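Local coordinates for SusD/RagB family nutrient-binding outer membrane lipoprotein (Bacteroides vulgatus, PDB 4F7A) that probably binds mucin O-glycans at the bacterial cell surface as the SusD-type lipoprotein of a nutrient-uptake system, at residues A[280-288]-A[314-322]; A[360-371]-A[422-433]. All coordinates share one frame; numbering follows the deposited sequence. Where two conformers were deposited one is given.

Interaction 1 (A[280-288]-A[314-322]); sequences SIYYNPATL and SYSFINTQT
The ring of Tyr-283 turns its edge to the carbonyl oxygen of Phe-317, which lies near the ring plane, while Ile-318 CA approaches Tyr-283 CD1 obliquely at 3.8 Å. Beside it the side chains of Asn-284 and Asn-319 cross at about a right angle, their amide planes 53° apart; one water donates to both OD1 atoms, weakly to that of Asn-319, and another accepts from Asn-284 ND2 and Thr-320 N.

Asparagine suits position 319 because its amide serves both segments. Its ND2 reaches Ser-280 O at 2.9 Å, lying in the carbonyl plane, because a chi1 of -173° swings CG away from the backbone N, while OD1 accepts from Gln-321 N, an Asx turn, and from Thr-322 N one residue further, the wider Asx motif. The turned chain brings Thr-322 OG1 to within 2.6 Å of Ile-281 O, on a lone pair, and Asn-319 N bonds Tyr-282 O at 3.0 Å. Three successive carbonyls at the helix end thus find donors.

Beyond the helix the two segments run antiparallel, with Tyr-283 and Ile-318 as a single non-hydrogen-bonded pair. Asn-284 N meets Phe-317 O almost head-on at 2.9 Å, and farther along Thr-287 N donates to Ser-314 O.

Ile-318 and Phe-317 lean on helix 251-257, Tyr-283 and Ser-316 touch Met-263 of strand 262-263, and Tyr-282 rests against helix 265-273.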
loop_
_atom_site.group_PDB
_atom_site.type_symbol
_atom_site.label_atom_id
_atom_site.label_comp_id
_atom_site.label_asym_id
_atom_site.label_seq_id
_atom_site.Cartn_x
_atom_site.Cartn_y
_atom_site.Cartn_z
ATOM N N SER A 280 -15.380 -5.871 13.469
ATOM C CA SER A 280 -16.451 -4.876 13.675
ATOM C C SER A 280 -15.875 -3.461 13.745
ATOM O O SER A 280 -16.604 -2.482 13.686
ATOM C CB SER A 280 -17.259 -5.154 14.951
ATOM O OG SER A 280 -16.508 -4.942 16.134
ATOM N N ILE A 281 -14.553 -3.372 13.878
ATOM C CA ILE A 281 -13.841 -2.090 13.819
ATOM C C ILE A 281 -13.660 -1.640 12.371
ATOM O O ILE A 281 -13.906 -0.478 12.016
ATOM C CB ILE A 281 -12.475 -2.168 14.519
ATOM C CG1 ILE A 281 -12.650 -2.545 15.997
ATOM C CG2 ILE A 281 -11.726 -0.802 14.398
ATOM C CD1 ILE A 281 -11.274 -2.886 16.729
ATOM N N TYR A 282 -13.294 -2.590 11.525
ATOM C CA TYR A 282 -13.129 -2.324 10.106
ATOM C C TYR A 282 -14.455 -2.159 9.336
ATOM O O TYR A 282 -14.558 -1.285 8.478
ATOM C CB TYR A 282 -12.349 -3.457 9.459
ATOM C CG TYR A 282 -10.859 -3.595 9.795
ATOM C CD1 TYR A 282 -10.277 -2.966 10.893
ATOM C CD2 TYR A 282 -10.057 -4.459 9.051
ATOM C CE1 TYR A 282 -8.926 -3.117 11.186
ATOM C CE2 TYR A 282 -8.721 -4.639 9.357
ATOM C CZ TYR A 282 -8.147 -3.945 10.410
ATOM O OH TYR A 282 -6.815 -4.111 10.711
ATOM N N TYR A 283 -15.414 -3.035 9.605
ATOM C CA TYR A 283 -16.653 -3.117 8.835
ATOM C C TYR A 283 -17.875 -3.216 9.747
ATOM O O TYR A 283 -17.762 -3.386 10.967
ATOM C CB TYR A 283 -16.620 -4.318 7.888
ATOM C CG TYR A 283 -15.477 -4.267 6.877
ATOM C CD1 TYR A 283 -15.600 -3.562 5.689
ATOM C CD2 TYR A 283 -14.287 -4.927 7.121
ATOM C CE1 TYR A 283 -14.534 -3.497 4.776
ATOM C CE2 TYR A 283 -13.233 -4.899 6.196
ATOM C CZ TYR A 283 -13.362 -4.191 5.037
ATOM O OH TYR A 283 -12.313 -4.176 4.133
ATOM N N ASN A 284 -19.042 -3.108 9.130
ATOM C CA ASN A 284 -20.331 -3.275 9.804
ATOM C C ASN A 284 -20.986 -4.558 9.293
ATOM O O ASN A 284 -20.725 -4.973 8.157
ATOM C CB ASN A 284 -21.264 -2.108 9.480
ATOM C CG ASN A 284 -20.831 -0.782 10.123
ATOM O OD1 ASN A 284 -20.038 -0.764 11.061
ATOM N ND2 ASN A 284 -21.359 0.333 9.601
ATOM N N PRO A 285 -21.867 -5.172 10.103
ATOM C CA PRO A 285 -22.614 -6.305 9.592
ATOM C C PRO A 285 -23.441 -5.948 8.370
ATOM O O PRO A 285 -23.847 -4.797 8.198
ATOM C CB PRO A 285 -23.537 -6.683 10.756
ATOM C CG PRO A 285 -22.878 -6.106 11.987
ATOM C CD PRO A 285 -22.183 -4.869 11.513
ATOM N N ALA A 286 -23.695 -6.944 7.533
ATOM C CA ALA A 286 -24.547 -6.792 6.371
ATOM C C ALA A 286 -25.956 -6.314 6.747
ATOM O O ALA A 286 -26.427 -6.582 7.867
ATOM C CB ALA A 286 -24.637 -8.146 5.629
ATOM N N THR A 287 -26.611 -5.616 5.822
ATOM C CA THR A 287 -28.026 -5.247 5.992
ATOM C C THR A 287 -28.985 -6.185 5.223
ATOM O O THR A 287 -30.221 -6.000 5.253
ATOM C CB THR A 287 -28.278 -3.789 5.566
ATOM O OG1 THR A 287 -27.751 -3.584 4.257
ATOM C CG2 THR A 287 -27.623 -2.782 6.578
ATOM N N LEU A 288 -28.439 -7.198 4.559
ATOM C CA LEU A 288 -29.256 -8.172 3.806
ATOM C C LEU A 288 -30.168 -8.920 4.756
ATOM O O LEU A 288 -29.716 -9.451 5.762
ATOM C CB LEU A 288 -28.358 -9.183 3.046
ATOM C CG LEU A 288 -29.017 -10.243 2.130
ATOM C CD1 LEU A 288 -29.760 -9.607 0.939
ATOM C CD2 LEU A 288 -27.971 -11.222 1.632
ATOM N N SER A 314 -26.504 -4.751 -0.231
ATOM C CA SER A 314 -26.782 -5.034 1.186
ATOM C C SER A 314 -25.718 -5.875 1.896
ATOM O O SER A 314 -25.921 -6.320 3.031
ATOM C CB SER A 314 -28.166 -5.670 1.313
ATOM O OG SER A 314 -29.116 -4.744 0.813
ATOM N N TYR A 315 -24.574 -6.062 1.240
ATOM C CA TYR A 315 -23.391 -6.670 1.886
ATOM C C TYR A 315 -22.748 -5.714 2.897
ATOM O O TYR A 315 -23.194 -4.564 3.073
ATOM C CB TYR A 315 -22.390 -7.168 0.825
ATOM C CG TYR A 315 -22.683 -8.569 0.308
ATOM C CD1 TYR A 315 -23.993 -9.039 0.143
ATOM C CD2 TYR A 315 -21.649 -9.428 -0.028
ATOM C CE1 TYR A 315 -24.252 -10.333 -0.340
ATOM C CE2 TYR A 315 -21.890 -10.681 -0.522
ATOM C CZ TYR A 315 -23.179 -11.157 -0.656
ATOM O OH TYR A 315 -23.379 -12.440 -1.128
ATOM N N SER A 316 -21.730 -6.193 3.603
ATOM C CA SER A 316 -21.112 -5.402 4.665
ATOM C C SER A 316 -20.406 -4.158 4.117
ATOM O O SER A 316 -19.701 -4.224 3.117
ATOM C CB SER A 316 -20.116 -6.228 5.464
ATOM O OG SER A 316 -20.776 -7.180 6.275
ATOM N N PHE A 317 -20.617 -3.039 4.812
ATOM C CA PHE A 317 -20.054 -1.766 4.441
ATOM C C PHE A 317 -18.939 -1.450 5.408
ATOM O O PHE A 317 -18.914 -1.981 6.511
ATOM C CB PHE A 317 -21.141 -0.672 4.524
ATOM C CG PHE A 317 -20.824 0.551 3.707
ATOM C CD1 PHE A 317 -20.863 0.490 2.339
ATOM C CD2 PHE A 317 -20.490 1.758 4.311
ATOM C CE1 PHE A 317 -20.567 1.603 1.557
ATOM C CE2 PHE A 317 -20.209 2.883 3.530
ATOM C CZ PHE A 317 -20.245 2.799 2.155
ATOM N N ILE A 318 -18.033 -0.570 4.996
ATOM C CA ILE A 318 -17.017 -0.045 5.873
ATOM C C ILE A 318 -17.648 0.589 7.103
ATOM O O ILE A 318 -18.760 1.113 7.053
ATOM C CB ILE A 318 -16.099 0.982 5.150
ATOM C CG1 ILE A 318 -14.738 1.068 5.831
ATOM C CG2 ILE A 318 -16.786 2.384 5.034
ATOM C CD1 ILE A 318 -13.690 1.910 5.035
ATOM N N ASN A 319 -16.945 0.495 8.218
ATOM C CA ASN A 319 -17.330 1.190 9.452
ATOM C C ASN A 319 -16.966 2.680 9.382
ATOM O O ASN A 319 -15.779 3.058 9.441
ATOM C CB ASN A 319 -16.642 0.532 10.655
ATOM C CG ASN A 319 -17.114 1.094 11.982
ATOM O OD1 ASN A 319 -17.490 2.261 12.049
ATOM N ND2 ASN A 319 -17.066 0.266 13.065
ATOM N N THR A 320 -17.985 3.517 9.262
ATOM C CA THR A 320 -17.794 4.950 9.042
ATOM C C THR A 320 -17.667 5.746 10.348
ATOM O O THR A 320 -17.592 6.968 10.305
ATOM C CB THR A 320 -18.908 5.545 8.139
ATOM O OG1 THR A 320 -20.206 5.215 8.666
ATOM C CG2 THR A 320 -18.773 4.980 6.715
ATOM N N GLN A 321 -17.683 5.068 11.496
ATOM C CA GLN A 321 -17.234 5.670 12.758
ATOM C C GLN A 321 -15.726 5.527 12.843
ATOM O O GLN A 321 -15.042 6.401 13.347
ATOM C CB GLN A 321 -17.879 5.007 13.990
ATOM C CG GLN A 321 -19.338 5.382 14.210
ATOM C CD GLN A 321 -19.971 4.635 15.380
ATOM O OE1 GLN A 321 -19.453 3.612 15.841
ATOM N NE2 GLN A 321 -21.097 5.146 15.862
ATOM N N THR A 322 -15.205 4.410 12.340
ATOM C CA THR A 322 -13.760 4.166 12.323
ATOM C C THR A 322 -13.043 5.021 11.276
ATOM O O THR A 322 -12.006 5.643 11.562
ATOM C CB THR A 322 -13.483 2.697 12.048
ATOM O OG1 THR A 322 -14.125 1.931 13.066
ATOM C CG2 THR A 322 -11.972 2.391 12.045
HETATM O O HOH W 1 -20.498 2.805 10.887
HETATM O O HOH W 2 -20.313 1.569 12.942
HETATM O O HOH W 3 -23.223 -2.793 6.295
HETATM O O HOH W 4 -25.010 -2.961 4.167
HETATM O O HOH W 5 -29.412 -2.470 2.827
#

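Interaction 2 (A[360-371]-A[422-433]); sequences YEAGVQTSFSQW and KIITQKWIACWP
Two waters donate to the carbonyl oxygen of Ala-430 and tie it to the facing helix. One, 2.7 Å from Ala-430 O, also donates to Gln-370 OE1 and accepts from Ser-367 OG; the other accepts from Gln-370 NE2 and donates to Trp-432 O. Serine and alanine suit this place: they let the helices come close, Ser-367 OG lying 3.7 Å from Ala-430 CB, while the hydroxyl still reaches the water and is also hydrogen-bonded to Arg-278. The helices run nearly parallel, at 17° with axes 9.9 Å apart, as part of the TPR-like helical scaffold of SusD proteins, and Phe-339 of helix 334-346 touches both Val-364 and Gln-426. A chi1 of 173° carries the Tyr-360 ring over to helix 416-431: CD1 meets Ile-423 CG1 at 3.9 Å, Lys-422 O sits at the ring edge, and OH packs on Gln-426 CG while bonding Pro-408 O. Replacing this tyrosine by an alanine is likely to open a gap beside Ile-423 and Gln-426 and to leave Pro-408 O without its hydroxyl partner. At the other end Trp-432 points its edge at the face of Trp-371 in an offset edge-to-face pair, planes at 66°, and Pro-433, after a cis peptide bond, lays CB over the centre of the Trp-432 ring.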
loop_
_atom_site.group_PDB
_atom_site.type_symbol
_atom_site.label_atom_id
_atom_site.label_comp_id
_atom_site.label_asym_id
_atom_site.label_seq_id
_atom_site.Cartn_x
_atom_site.Cartn_y
_atom_site.Cartn_z
ATOM N N TYR A 360 6.373 -11.785 14.712
ATOM C CA TYR A 360 5.006 -12.054 14.279
ATOM C C TYR A 360 4.027 -11.735 15.378
ATOM O O TYR A 360 3.050 -11.043 15.146
ATOM C CB TYR A 360 4.850 -13.520 13.895
ATOM C CG TYR A 360 3.457 -13.986 13.584
ATOM C CD1 TYR A 360 2.882 -13.758 12.342
ATOM C CD2 TYR A 360 2.703 -14.662 14.537
ATOM C CE1 TYR A 360 1.580 -14.200 12.062
ATOM C CE2 TYR A 360 1.407 -15.093 14.274
ATOM C CZ TYR A 360 0.854 -14.875 13.034
ATOM O OH TYR A 360 -0.402 -15.362 12.770
ATOM N N GLU A 361 4.272 -12.268 16.565
ATOM C CA GLU A 361 3.353 -12.017 17.685
ATOM C C GLU A 361 3.335 -10.527 18.094
ATOM O O GLU A 361 2.277 -9.984 18.418
ATOM C CB GLU A 361 3.671 -12.942 18.844
ATOM C CG GLU A 361 3.452 -14.386 18.431
ATOM C CD GLU A 361 3.319 -15.345 19.582
ATOM O OE1 GLU A 361 3.862 -15.064 20.654
ATOM O OE2 GLU A 361 2.671 -16.393 19.394
ATOM N N ALA A 362 4.485 -9.858 18.017
ATOM C CA ALA A 362 4.531 -8.421 18.291
ATOM C C ALA A 362 3.726 -7.652 17.253
ATOM O O ALA A 362 3.044 -6.682 17.587
ATOM C CB ALA A 362 5.962 -7.913 18.357
ATOM N N GLY A 363 3.781 -8.084 15.999
ATOM C CA GLY A 363 3.008 -7.427 14.950
ATOM C C GLY A 363 1.502 -7.506 15.168
ATOM O O GLY A 363 0.789 -6.528 14.985
ATOM N N VAL A 364 1.015 -8.685 15.525
ATOM C CA VAL A 364 -0.414 -8.872 15.743
ATOM C C VAL A 364 -0.860 -8.043 16.967
ATOM O O VAL A 364 -1.878 -7.360 16.920
ATOM C CB VAL A 364 -0.798 -10.358 15.902
ATOM C CG1 VAL A 364 -2.322 -10.522 16.249
ATOM C CG2 VAL A 364 -0.435 -11.136 14.610
ATOM N N GLN A 365 -0.096 -8.108 18.059
ATOM C CA GLN A 365 -0.447 -7.383 19.251
ATOM C C GLN A 365 -0.466 -5.876 18.941
ATOM O O GLN A 365 -1.337 -5.131 19.406
ATOM C CB GLN A 365 0.524 -7.659 20.404
ATOM C CG GLN A 365 0.134 -6.828 21.603
ATOM C CD GLN A 365 -1.306 -7.121 22.023
ATOM O OE1 GLN A 365 -1.585 -8.298 22.368
ATOM N NE2 GLN A 365 -2.245 -6.068 21.975
ATOM N N THR A 366 0.513 -5.441 18.166
ATOM C CA THR A 366 0.648 -4.035 17.828
ATOM C C THR A 366 -0.553 -3.553 16.994
ATOM O O THR A 366 -1.083 -2.450 17.230
ATOM C CB THR A 366 2.008 -3.768 17.126
ATOM O OG1 THR A 366 3.076 -4.040 18.054
ATOM C CG2 THR A 366 2.121 -2.302 16.656
ATOM N N SER A 367 -0.978 -4.373 16.033
ATOM C CA SER A 367 -2.146 -4.078 15.228
ATOM C C SER A 367 -3.423 -4.001 16.079
ATOM O O SER A 367 -4.203 -3.062 15.967
ATOM C CB SER A 367 -2.298 -5.111 14.122
ATOM O OG SER A 367 -3.471 -4.872 13.387
ATOM N N PHE A 368 -3.619 -4.972 16.962
ATOM C CA PHE A 368 -4.757 -4.920 17.874
ATOM C C PHE A 368 -4.778 -3.603 18.666
ATOM O O PHE A 368 -5.827 -2.969 18.787
ATOM C CB PHE A 368 -4.696 -6.065 18.880
ATOM C CG PHE A 368 -5.325 -7.355 18.415
ATOM C CD1 PHE A 368 -5.145 -7.834 17.123
ATOM C CD2 PHE A 368 -6.075 -8.124 19.315
ATOM C CE1 PHE A 368 -5.709 -9.048 16.729
ATOM C CE2 PHE A 368 -6.638 -9.326 18.924
ATOM C CZ PHE A 368 -6.424 -9.794 17.624
ATOM N N SER A 369 -3.623 -3.212 19.208
ATOM C CA SER A 369 -3.509 -1.976 19.970
ATOM C C SER A 369 -3.802 -0.722 19.130
ATOM O O SER A 369 -4.434 0.202 19.610
ATOM C CB SER A 369 -2.123 -1.861 20.606
ATOM O OG SER A 369 -1.938 -2.885 21.563
ATOM N N GLN A 370 -3.326 -0.689 17.888
ATOM C CA GLN A 370 -3.598 0.424 16.967
ATOM C C GLN A 370 -5.100 0.708 16.888
ATOM O O GLN A 370 -5.514 1.855 16.850
ATOM C CB GLN A 370 -3.115 0.045 15.572
ATOM C CG GLN A 370 -3.316 1.085 14.502
ATOM C CD GLN A 370 -2.897 0.626 13.129
ATOM O OE1 GLN A 370 -2.008 -0.207 12.990
ATOM N NE2 GLN A 370 -3.542 1.156 12.105
ATOM N N TRP A 371 -5.884 -0.360 16.793
ATOM C CA TRP A 371 -7.318 -0.291 16.514
ATOM C C TRP A 371 -8.182 -0.341 17.757
ATOM O O TRP A 371 -9.383 -0.183 17.663
ATOM C CB TRP A 371 -7.714 -1.424 15.550
ATOM C CG TRP A 371 -7.121 -1.246 14.199
ATOM C CD1 TRP A 371 -6.102 -1.961 13.644
ATOM C CD2 TRP A 371 -7.472 -0.243 13.244
ATOM N NE1 TRP A 371 -5.802 -1.472 12.405
ATOM C CE2 TRP A 371 -6.626 -0.416 12.129
ATOM C CE3 TRP A 371 -8.405 0.797 13.226
ATOM C CZ2 TRP A 371 -6.708 0.388 10.989
ATOM C CZ3 TRP A 371 -8.482 1.601 12.086
ATOM C CH2 TRP A 371 -7.631 1.380 10.985
ATOM N N LYS A 422 1.522 -16.909 7.108
ATOM C CA LYS A 422 0.934 -16.319 8.328
ATOM C C LYS A 422 1.388 -14.872 8.493
ATOM O O LYS A 422 0.583 -13.980 8.736
ATOM C CB LYS A 422 1.294 -17.147 9.568
ATOM C CG LYS A 422 0.667 -18.568 9.582
ATOM C CD LYS A 422 1.155 -19.342 10.790
ATOM C CE LYS A 422 0.629 -20.751 10.830
ATOM N NZ LYS A 422 -0.810 -20.864 11.239
ATOM N N ILE A 423 2.682 -14.645 8.329
ATOM C CA ILE A 423 3.253 -13.306 8.470
ATOM C C ILE A 423 2.598 -12.350 7.491
ATOM O O ILE A 423 2.123 -11.294 7.884
ATOM C CB ILE A 423 4.794 -13.330 8.264
ATOM C CG1 ILE A 423 5.475 -14.023 9.438
ATOM C CG2 ILE A 423 5.362 -11.886 8.066
ATOM C CD1 ILE A 423 6.962 -14.414 9.157
ATOM N N ILE A 424 2.534 -12.740 6.219
ATOM C CA ILE A 424 1.986 -11.834 5.201
ATOM C C ILE A 424 0.468 -11.669 5.373
ATOM O O ILE A 424 -0.055 -10.593 5.168
ATOM C CB ILE A 424 2.310 -12.305 3.766
ATOM C CG1 ILE A 424 3.831 -12.441 3.571
ATOM C CG2 ILE A 424 1.730 -11.344 2.750
ATOM C CD1 ILE A 424 4.614 -11.178 3.745
ATOM N N THR A 425 -0.233 -12.747 5.719
ATOM C CA THR A 425 -1.689 -12.659 5.904
ATOM C C THR A 425 -2.023 -11.716 7.058
ATOM O O THR A 425 -2.904 -10.851 6.939
ATOM C CB THR A 425 -2.307 -14.062 6.106
ATOM O OG1 THR A 425 -2.077 -14.843 4.925
ATOM C CG2 THR A 425 -3.826 -13.997 6.383
ATOM N N GLN A 426 -1.303 -11.861 8.174
ATOM C CA GLN A 426 -1.497 -10.952 9.305
ATOM C C GLN A 426 -1.048 -9.527 8.991
ATOM O O GLN A 426 -1.701 -8.564 9.408
ATOM C CB GLN A 426 -0.822 -11.481 10.573
ATOM C CG GLN A 426 -1.525 -12.692 11.199
ATOM C CD GLN A 426 -2.938 -12.382 11.727
ATOM O OE1 GLN A 426 -3.207 -11.290 12.228
ATOM N NE2 GLN A 426 -3.836 -13.352 11.608
ATOM N N LYS A 427 0.010 -9.384 8.197
ATOM C CA LYS A 427 0.432 -8.054 7.762
ATOM C C LYS A 427 -0.676 -7.421 6.921
ATOM O O LYS A 427 -0.941 -6.220 7.017
ATOM C CB LYS A 427 1.741 -8.113 6.984
ATOM C CG LYS A 427 2.351 -6.747 6.637
ATOM C CD LYS A 427 3.776 -6.844 6.083
ATOM C CE LYS A 427 3.838 -7.490 4.727
ATOM N NZ LYS A 427 5.179 -7.354 4.128
ATOM N N TRP A 428 -1.301 -8.224 6.063
ATOM C CA TRP A 428 -2.405 -7.743 5.202
ATOM C C TRP A 428 -3.590 -7.257 6.046
ATOM O O TRP A 428 -4.163 -6.182 5.785
ATOM C CB TRP A 428 -2.775 -8.860 4.248
ATOM C CG TRP A 428 -3.919 -8.684 3.301
ATOM C CD1 TRP A 428 -3.878 -8.154 2.037
ATOM C CD2 TRP A 428 -5.236 -9.191 3.481
ATOM N NE1 TRP A 428 -5.118 -8.268 1.439
ATOM C CE2 TRP A 428 -5.965 -8.909 2.302
ATOM C CE3 TRP A 428 -5.875 -9.867 4.516
ATOM C CZ2 TRP A 428 -7.291 -9.258 2.156
ATOM C CZ3 TRP A 428 -7.197 -10.230 4.357
ATOM C CH2 TRP A 428 -7.890 -9.925 3.186
ATOM N N ILE A 429 -3.948 -8.000 7.081
ATOM C CA ILE A 429 -4.978 -7.496 7.998
ATOM C C ILE A 429 -4.527 -6.154 8.618
ATOM O O ILE A 429 -5.308 -5.190 8.676
ATOM C CB ILE A 429 -5.371 -8.503 9.117
ATOM C CG1 ILE A 429 -5.883 -9.824 8.537
ATOM C CG2 ILE A 429 -6.455 -7.888 10.006
ATOM C CD1 ILE A 429 -5.987 -11.013 9.594
ATOM N N ALA A 430 -3.256 -6.084 9.005
ATOM C CA ALA A 430 -2.703 -4.954 9.736
ATOM C C ALA A 430 -2.467 -3.713 8.891
ATOM O O ALA A 430 -2.440 -2.613 9.436
ATOM C CB ALA A 430 -1.378 -5.369 10.427
ATOM N N CYS A 431 -2.313 -3.871 7.566
ATOM C CA CYS A 431 -2.104 -2.713 6.673
ATOM C C CYS A 431 -3.400 -2.007 6.279
ATOM O O CYS A 431 -3.354 -0.958 5.638
ATOM C CB CYS A 431 -1.357 -3.156 5.401
ATOM S SG CYS A 431 0.415 -3.425 5.693
ATOM N N TRP A 432 -4.542 -2.604 6.637
ATOM C CA TRP A 432 -5.865 -2.086 6.301
ATOM C C TRP A 432 -6.011 -0.662 6.851
ATOM O O TRP A 432 -5.589 -0.400 7.986
ATOM C CB TRP A 432 -6.932 -3.006 6.918
ATOM C CG TRP A 432 -8.351 -2.691 6.544
ATOM C CD1 TRP A 432 -9.069 -3.250 5.527
ATOM C CD2 TRP A 432 -9.207 -1.718 7.144
ATOM N NE1 TRP A 432 -10.308 -2.697 5.466
ATOM C CE2 TRP A 432 -10.427 -1.761 6.462
ATOM C CE3 TRP A 432 -9.073 -0.833 8.230
ATOM C CZ2 TRP A 432 -11.514 -0.953 6.815
ATOM C CZ3 TRP A 432 -10.141 -0.034 8.555
ATOM C CH2 TRP A 432 -11.344 -0.101 7.855
ATOM N N PRO A 433 -6.622 0.258 6.071
ATOM C CA PRO A 433 -7.303 0.096 4.773
ATOM C C PRO A 433 -6.462 0.401 3.529
ATOM O O PRO A 433 -7.022 0.592 2.430
ATOM C CB PRO A 433 -8.415 1.112 4.876
ATOM C CG PRO A 433 -7.730 2.271 5.633
ATOM C CD PRO A 433 -6.801 1.619 6.602
HETATM O O HOH W 6 -2.984 -2.522 12.074
HETATM O O HOH W 7 -3.311 0.045 9.409
#

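Interaction 1 closes along the chain before interaction 2 opens, and their centres lie about 20 Å apart, yet they meet through aromatic residues. Tyr-282 OH lies 2.8 Å from Ile-429 O and Tyr-283 OH 2.8 Å from Trp-432 NE1, both probable hydrogen bonds. The Tyr-282 ring also stacks on Trp-432 and meets Trp-371 edge-to-face, while Ile-281 CD1 packs 3.4 Å from Trp-371 O. The loop pairing of 280-288 with 314-322 is thereby joined to the ends of helices 356-371 and 416-431. Interaction 2 is the more central and buried; at interaction 1, the Phe-317 side chain lies about 4 Å from a triethylene glycol, probably from the crystallisation liquor.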